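Tryptophan halogenase superfamily (Brevundimonas sp. BAL3, PDB 6FRL) is a flavin-dependent halogenase that prefers bromination over chlorination and probably relies on reduced flavin to activate the halide. Local coordinates at residues Leu229-Ala234 with Gly327-Ala332; Asp201-Ala206 with Ala334-Ala339. All blocks are in the same frame, centred on the assembly; numbering follows the deposited sequence.

Interactions 1 and 2 sit next to each other, their centres about 11 Å apart, and share the polypeptide that runs from Gly327 through the hairpin of strands 333-334 and 337-339. Ala332 O lies 2.8 Å from Ala339 N, a probable hydrogen bond that ties the second segment of interaction 1 to that of interaction 2. Helix 229-234, one side of interaction 1, also packs on both segments of interaction 2: Val230 CG1 is 3.6 Å from Val204 CG2 and equally close to Cys337 SG, while Ile231 CD1 lies 3.8 Å from Ala334 N. Together the two contacts gather helix, hairpin and the small sheet holding strand 204-209 at one edge of the Rossmann-type sheet.

Interaction 1 of 2, residues Leu229-Ala234 with Gly327-Ala332; sequences LVIGEA and GRRSQA
Ile231 of helix 229-234 and Arg329 of strand 327-329 lie alongside one another, their side chains running opposite ways, an aliphatic branch against the bent stem of an arginine. CG1 of Ile231 stands anti to the backbone N (chi1 -162°), and its CD1 comes to 3.6 Å from Ala332 O. The other branch lies against the arginine, Ile231 CG2 being 3.6 Å from Arg329 NE. Arg329 folds at both chi2 (67°) and chi3 (54°), and one face of its guanidinium is covered by Ile231 CG2 and Gly232 CA. Gly232 CA is 4.0 Å from Arg329 NH1, an approach that the absence of a CB allows. The polar end of Arg329 bonds elsewhere, NE to Ser343 O and NH1 to the O of Val237, a residue that also touches the Ile231 side chain; these bonds help to fix the group beside the helix. An alanine in place of Ile231 would probably open a gap beside the arginine stem and leave this part of the guanidinium face without its apolar cover. The short helix, which follows strand 219-222 of the Rossmann-type sheet, thus packs on the end of strand 327-329 and the loop after it, joining that sheet to the three-stranded antiparallel sheet of 239-241, 327-329 and 345-346.

Interaction 2 of 2, residues Asp201-Ala206 with Ala334-Ala339; sequences DGFVRA and AKNCVA
Phe203 and Asn336 meet where the start of strand 204-209 faces the turn of a beta-hairpin, strands 333-334 and 337-339, at the edge of the mixed Rossmann-type sheet. Ala334 and Cys337 pair through two backbone hydrogen bonds, with Lys335 and Asn336 between them in the turn, and both of these side chains reach across. The Phe203 side chain runs slantwise across both. Lys335 CB forms a CH-pi contact over one face of the Phe203 ring, 4.0 Å from the centroid and 19° off the normal, and Lys335 CG lies near the rim atoms CD1 and CE1. The opposite face has Asp201 OD2 above it, offset toward the rim; that oxygen also forms a salt bridge with Arg198. Asn336 approaches the CD2 side of the ring, its CB and CG each 3.7 Å from Phe203 CD2, and its amide plane is inclined 32° to the ring. The Asn336 side chain crosses that of Val204 at about a right angle, and its amide grips the Val204 backbone twice: Val204 N donates to Asn336 OD1 at 2.9 Å, while Asn336 ND2 donates to Val204 O at 3.2 Å. With the second bond in the amide plane and on a lone pair of Val204 O, the pair should hold the amide against rotation. ND2 bonds to Asp218 O as well, giving the nitrogen a second acceptor. Beyond the ring the Lys335 chain passes Gly202 O, with CD 3.5 Å away, before bending at chi4 (-63°) to set NZ 3.2 Å from Asp201 O, nearly along the C=O axis.

Interaction 1 of 2, residues Leu229-Ala234 with Gly327-Ala332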
ATOM      1  N   LEU B 229      16.624 -28.345   6.654  1.00 39.01           N
ATOM      2  CA  LEU B 229      17.089 -29.624   6.084  1.00 37.35           C
ATOM      3  C   LEU B 229      17.211 -29.587   4.579  1.00 34.61           C
ATOM      4  O   LEU B 229      18.108 -30.217   4.015  1.00 32.69           O
ATOM      5  CB  LEU B 229      16.111 -30.762   6.446  1.00 41.56           C
ATOM      6  CG  LEU B 229      16.691 -32.174   6.467  1.00 47.78           C
ATOM      7  CD1 LEU B 229      17.191 -32.395   7.886  1.00 49.61           C
ATOM      8  CD2 LEU B 229      15.708 -33.273   6.084  1.00 48.79           C
ATOM      9  N   VAL B 230      16.277 -28.907   3.920  1.00 33.11           N
ATOM     10  CA  VAL B 230      16.314 -28.819   2.468  1.00 34.94           C
ATOM     11  C   VAL B 230      16.871 -27.469   1.992  1.00 36.60           C
ATOM     12  O   VAL B 230      17.791 -27.436   1.189  1.00 36.86           O
ATOM     13  CB  VAL B 230      14.937 -29.084   1.841  1.00 38.26           C
ATOM     14  CG1 VAL B 230      15.054 -29.298   0.326  1.00 36.31           C
ATOM     15  CG2 VAL B 230      14.298 -30.301   2.482  1.00 38.93           C
ATOM     16  N   ILE B 231      16.319 -26.362   2.486  1.00 34.36           N
ATOM     17  CA  ILE B 231      16.743 -25.027   2.041  1.00 30.19           C
ATOM     18  C   ILE B 231      18.215 -24.779   2.406  1.00 30.49           C
ATOM     19  O   ILE B 231      18.955 -24.191   1.621  1.00 31.32           O
ATOM     20  CB  ILE B 231      15.805 -23.898   2.601  1.00 26.48           C
ATOM     21  CG1 ILE B 231      15.952 -22.579   1.817  1.00 24.67           C
ATOM     22  CG2 ILE B 231      16.018 -23.671   4.082  1.00 23.77           C
ATOM     23  CD1 ILE B 231      15.435 -22.614   0.389  1.00 24.29           C
ATOM     24  N   GLY B 232      18.640 -25.277   3.567  1.00 31.38           N
ATOM     25  CA  GLY B 232      19.978 -24.999   4.115  1.00 32.90           C
ATOM     26  C   GLY B 232      21.009 -26.076   3.855  1.00 34.00           C
ATOM     27  O   GLY B 232      22.000 -25.796   3.203  1.00 39.62           O
ATOM     28  N   GLU B 233      20.771 -27.292   4.365  1.00 36.45           N
ATOM     29  CA  GLU B 233      21.729 -28.415   4.293  1.00 38.12           C
ATOM     30  C   GLU B 233      21.822 -28.973   2.889  1.00 36.72           C
ATOM     31  O   GLU B 233      22.892 -29.068   2.342  1.00 37.16           O
ATOM     32  CB  GLU B 233      21.387 -29.544   5.274  1.00 41.12           C
ATOM     33  CG  GLU B 233      21.657 -29.231   6.752  1.00 47.14           C
ATOM     34  CD  GLU B 233      21.239 -30.382   7.707  1.00 57.36           C
ATOM     35  OE1 GLU B 233      20.592 -31.384   7.287  1.00 64.06           O
ATOM     36  OE2 GLU B 233      21.552 -30.292   8.913  1.00 57.49           O
ATOM     37  N   ALA B 234      20.697 -29.307   2.290  1.00 36.33           N
ATOM     38  CA  ALA B 234      20.689 -29.854   0.930  1.00 33.72           C
ATOM     39  C   ALA B 234      21.067 -28.846  -0.157  1.00 35.67           C
ATOM     40  O   ALA B 234      21.884 -29.158  -1.026  1.00 41.57           O
ATOM     41  CB  ALA B 234      19.318 -30.462   0.617  1.00 34.83           C
ATOM     42  N   GLY B 327      17.373 -13.526  12.658  1.00 31.62           N
ATOM     43  CA  GLY B 327      17.852 -13.352  11.300  1.00 33.32           C
ATOM     44  C   GLY B 327      16.975 -14.046  10.308  1.00 33.69           C
ATOM     45  O   GLY B 327      15.944 -14.610  10.676  1.00 35.63           O
ATOM     46  N   ARG B 328      17.387 -14.013   9.047  1.00 32.42           N
ATOM     47  CA  ARG B 328      16.613 -14.617   7.986  1.00 33.25           C
ATOM     48  C   ARG B 328      17.502 -15.404   7.037  1.00 35.19           C
ATOM     49  O   ARG B 328      18.650 -15.040   6.765  1.00 37.48           O
ATOM     50  CB  ARG B 328      15.809 -13.548   7.206  1.00 32.91           C
ATOM     51  CG  ARG B 328      16.638 -12.719   6.250  1.00 33.02           C
ATOM     52  CD  ARG B 328      15.824 -11.663   5.536  1.00 31.31           C
ATOM     53  NE  ARG B 328      16.695 -10.917   4.659  1.00 30.51           N
ATOM     54  CZ  ARG B 328      17.173 -11.358   3.497  1.00 34.75           C
ATOM     55  NH1 ARG B 328      16.857 -12.562   3.013  1.00 35.31           N
ATOM     56  NH2 ARG B 328      17.999 -10.584   2.797  1.00 34.10           N
ATOM     57  N   ARG B 329      16.935 -16.498   6.541  1.00 36.50           N
ATOM     58  CA  ARG B 329      17.459 -17.270   5.410  1.00 34.08           C
ATOM     59  C   ARG B 329      17.694 -16.315   4.223  1.00 31.62           C
ATOM     60  O   ARG B 329      16.845 -15.488   3.931  1.00 33.67           O
ATOM     61  CB  ARG B 329      16.407 -18.339   5.070  1.00 35.11           C
ATOM     62  CG  ARG B 329      16.771 -19.351   3.999  1.00 35.52           C
ATOM     63  CD  ARG B 329      17.892 -20.243   4.461  1.00 35.67           C
ATOM     64  NE  ARG B 329      17.661 -20.923   5.724  1.00 35.23           N
ATOM     65  CZ  ARG B 329      18.614 -21.530   6.431  1.00 38.56           C
ATOM     66  NH1 ARG B 329      19.910 -21.539   6.030  1.00 41.13           N
ATOM     67  NH2 ARG B 329      18.266 -22.135   7.560  1.00 39.56           N
ATOM     68  N   SER B 330      18.827 -16.419   3.544  1.00 29.30           N
ATOM     69  CA  SER B 330      19.201 -15.421   2.525  1.00 28.06           C
ATOM     70  C   SER B 330      18.235 -15.322   1.347  1.00 26.31           C
ATOM     71  O   SER B 330      17.999 -14.244   0.810  1.00 22.92           O
ATOM     72  CB  SER B 330      20.631 -15.697   2.021  1.00 28.14           C
ATOM     73  OG  SER B 330      21.537 -15.605   3.104  1.00 29.06           O
ATOM     74  N   GLN B 331      17.716 -16.469   0.917  1.00 27.33           N
ATOM     75  CA  GLN B 331      16.600 -16.523  -0.001  1.00 29.03           C
ATOM     76  C   GLN B 331      15.660 -17.590   0.559  1.00 26.90           C
ATOM     77  O   GLN B 331      16.092 -18.657   0.922  1.00 28.51           O
ATOM     78  CB  GLN B 331      17.070 -16.746  -1.450  1.00 33.94           C
ATOM     79  CG  GLN B 331      17.349 -18.151  -1.938  1.00 41.54           C
ATOM     80  CD  GLN B 331      18.000 -18.133  -3.340  1.00 44.41           C
ATOM     81  OE1 GLN B 331      19.153 -17.736  -3.450  1.00 49.60           O
ATOM     82  NE2 GLN B 331      17.264 -18.538  -4.402  1.00 36.94           N
ATOM     83  N   ALA B 332      14.386 -17.280   0.699  1.00 24.42           N
ATOM     84  CA  ALA B 332      13.462 -18.222   1.311  1.00 25.84           C
ATOM     85  C   ALA B 332      13.034 -19.314   0.334  1.00 25.07           C
ATOM     86  O   ALA B 332      12.597 -20.385   0.769  1.00 25.05           O
ATOM     87  CB  ALA B 332      12.233 -17.507   1.900  1.00 25.59           C
TER

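Interaction 2 of 2, residues Asp201-Ala206 with Ala334-Ala339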
ATOM      1  N   ASP B 201      19.995 -30.257 -13.040  1.00 65.11           N
ATOM      2  CA  ASP B 201      19.518 -29.036 -12.405  1.00 57.21           C
ATOM      3  C   ASP B 201      20.029 -28.779 -10.997  1.00 49.55           C
ATOM      4  O   ASP B 201      20.032 -27.627 -10.544  1.00 45.92           O
ATOM      5  CB  ASP B 201      18.003 -29.192 -12.249  1.00 61.05           C
ATOM      6  CG  ASP B 201      17.251 -28.956 -13.506  1.00 64.52           C
ATOM      7  OD1 ASP B 201      17.887 -28.832 -14.569  1.00 82.64           O
ATOM      8  OD2 ASP B 201      16.017 -28.892 -13.405  1.00 65.77           O
ATOM      9  N   GLY B 202      20.335 -29.852 -10.265  1.00 43.94           N
ATOM     10  CA  GLY B 202      20.481 -29.769  -8.821  1.00 42.24           C
ATOM     11  C   GLY B 202      19.178 -29.526  -8.032  1.00 40.34           C
ATOM     12  O   GLY B 202      19.229 -29.216  -6.838  1.00 39.03           O
ATOM     13  N   PHE B 203      18.016 -29.674  -8.686  1.00 37.40           N
ATOM     14  CA  PHE B 203      16.716 -29.522  -8.023  1.00 40.34           C
ATOM     15  C   PHE B 203      16.539 -30.706  -7.082  1.00 39.87           C
ATOM     16  O   PHE B 203      17.242 -31.707  -7.227  1.00 39.92           O
ATOM     17  CB  PHE B 203      15.555 -29.469  -9.037  1.00 39.22           C
ATOM     18  CG  PHE B 203      15.284 -28.091  -9.610  1.00 40.75           C
ATOM     19  CD1 PHE B 203      16.315 -27.229  -9.998  1.00 43.92           C
ATOM     20  CD2 PHE B 203      13.983 -27.679  -9.834  1.00 46.02           C
ATOM     21  CE1 PHE B 203      16.043 -25.983 -10.580  1.00 44.27           C
ATOM     22  CE2 PHE B 203      13.709 -26.436 -10.408  1.00 45.20           C
ATOM     23  CZ  PHE B 203      14.736 -25.583 -10.779  1.00 44.29           C
ATOM     24  N   VAL B 204      15.636 -30.597  -6.105  1.00 40.59           N
ATOM     25  CA  VAL B 204      15.373 -31.719  -5.189  1.00 39.81           C
ATOM     26  C   VAL B 204      14.527 -32.774  -5.945  1.00 42.41           C
ATOM     27  O   VAL B 204      13.486 -32.432  -6.513  1.00 37.26           O
ATOM     28  CB  VAL B 204      14.636 -31.266  -3.917  1.00 39.50           C
ATOM     29  CG1 VAL B 204      14.321 -32.455  -3.024  1.00 40.16           C
ATOM     30  CG2 VAL B 204      15.472 -30.272  -3.136  1.00 39.55           C
ATOM     31  N   ARG B 205      15.017 -34.025  -5.990  1.00 45.66           N
ATOM     32  CA  ARG B 205      14.304 -35.149  -6.635  1.00 47.11           C
ATOM     33  C   ARG B 205      13.401 -35.859  -5.628  1.00 41.35           C
ATOM     34  O   ARG B 205      12.218 -36.095  -5.901  1.00 37.22           O
ATOM     35  CB  ARG B 205      15.290 -36.154  -7.283  1.00 51.84           C
ATOM     36  CG  ARG B 205      14.644 -37.204  -8.228  1.00 52.57           C
ATOM     37  CD  ARG B 205      15.636 -38.248  -8.787  1.00 51.70           C
ATOM     38  NE  ARG B 205      16.330 -38.980  -7.714  1.00 52.39           N
ATOM     39  CZ  ARG B 205      15.795 -39.932  -6.930  1.00 57.11           C
ATOM     40  NH1 ARG B 205      16.528 -40.472  -5.955  1.00 55.06           N
ATOM     41  NH2 ARG B 205      14.517 -40.315  -7.069  1.00 59.20           N
ATOM     42  N   ALA B 206      13.948 -36.198  -4.466  1.00 37.64           N
ATOM     43  CA  ALA B 206      13.205 -37.042  -3.511  1.00 37.14           C
ATOM     44  C   ALA B 206      13.835 -37.075  -2.155  1.00 36.70           C
ATOM     45  O   ALA B 206      15.021 -36.762  -2.023  1.00 39.19           O
ATOM     46  CB  ALA B 206      13.104 -38.465  -4.034  1.00 39.13           C
ATOM     47  N   ALA B 334      14.589 -21.363  -3.054  1.00 29.55           N
ATOM     48  CA  ALA B 334      15.672 -21.715  -3.967  1.00 32.15           C
ATOM     49  C   ALA B 334      15.270 -22.960  -4.760  1.00 34.13           C
ATOM     50  O   ALA B 334      14.731 -23.903  -4.208  1.00 35.00           O
ATOM     51  CB  ALA B 334      16.947 -21.973  -3.182  1.00 31.58           C
ATOM     52  N   LYS B 335      15.554 -22.954  -6.050  1.00 37.43           N
ATOM     53  CA  LYS B 335      15.215 -24.059  -6.942  1.00 39.89           C
ATOM     54  C   LYS B 335      13.729 -24.444  -6.819  1.00 36.85           C
ATOM     55  O   LYS B 335      12.875 -23.642  -7.196  1.00 37.93           O
ATOM     56  CB  LYS B 335      16.221 -25.208  -6.784  1.00 42.86           C
ATOM     57  CG  LYS B 335      17.599 -24.829  -7.339  1.00 44.12           C
ATOM     58  CD  LYS B 335      18.715 -25.759  -6.924  1.00 46.83           C
ATOM     59  CE  LYS B 335      20.092 -25.160  -7.234  1.00 51.43           C
ATOM     60  NZ  LYS B 335      20.247 -24.967  -8.705  1.00 50.73           N
ATOM     61  N   ASN B 336      13.420 -25.628  -6.291  1.00 35.19           N
ATOM     62  CA  ASN B 336      12.027 -26.067  -6.085  1.00 30.70           C
ATOM     63  C   ASN B 336      11.736 -26.342  -4.612  1.00 29.60           C
ATOM     64  O   ASN B 336      10.916 -27.208  -4.265  1.00 27.31           O
ATOM     65  CB  ASN B 336      11.722 -27.302  -6.963  1.00 29.83           C
ATOM     66  CG  ASN B 336      12.521 -28.530  -6.579  1.00 29.22           C
ATOM     67  OD1 ASN B 336      13.652 -28.445  -6.077  1.00 29.54           O
ATOM     68  ND2 ASN B 336      11.928 -29.696  -6.803  1.00 28.30           N
ATOM     69  N   CYS B 337      12.407 -25.584  -3.743  1.00 28.80           N
ATOM     70  CA  CYS B 337      12.158 -25.617  -2.319  1.00 27.58           C
ATOM     71  C   CYS B 337      11.752 -24.234  -1.835  1.00 26.56           C
ATOM     72  O   CYS B 337      12.477 -23.270  -2.063  1.00 23.50           O
ATOM     73  CB  CYS B 337      13.408 -26.052  -1.602  1.00 27.39           C
ATOM     74  SG  CYS B 337      13.156 -26.200   0.159  1.00 28.64           S
ATOM     75  N   VAL B 338      10.598 -24.152  -1.162  1.00 28.03           N
ATOM     76  CA  VAL B 338      10.136 -22.930  -0.476  1.00 27.59           C
ATOM     77  C   VAL B 338      10.239 -23.207   0.991  1.00 26.58           C
ATOM     78  O   VAL B 338       9.748 -24.245   1.443  1.00 27.28           O
ATOM     79  CB  VAL B 338       8.662 -22.621  -0.768  1.00 28.83           C
ATOM     80  CG1 VAL B 338       8.235 -21.323  -0.113  1.00 29.98           C
ATOM     81  CG2 VAL B 338       8.452 -22.537  -2.257  1.00 31.92           C
ATOM     82  N   ALA B 339      10.841 -22.280   1.743  1.00 25.42           N
ATOM     83  CA  ALA B 339      10.958 -22.446   3.186  1.00 24.45           C
ATOM     84  C   ALA B 339       9.848 -21.692   3.921  1.00 24.84           C
ATOM     85  O   ALA B 339       9.676 -20.483   3.710  1.00 29.37           O
ATOM     86  CB  ALA B 339      12.313 -21.962   3.631  1.00 23.82           C
TER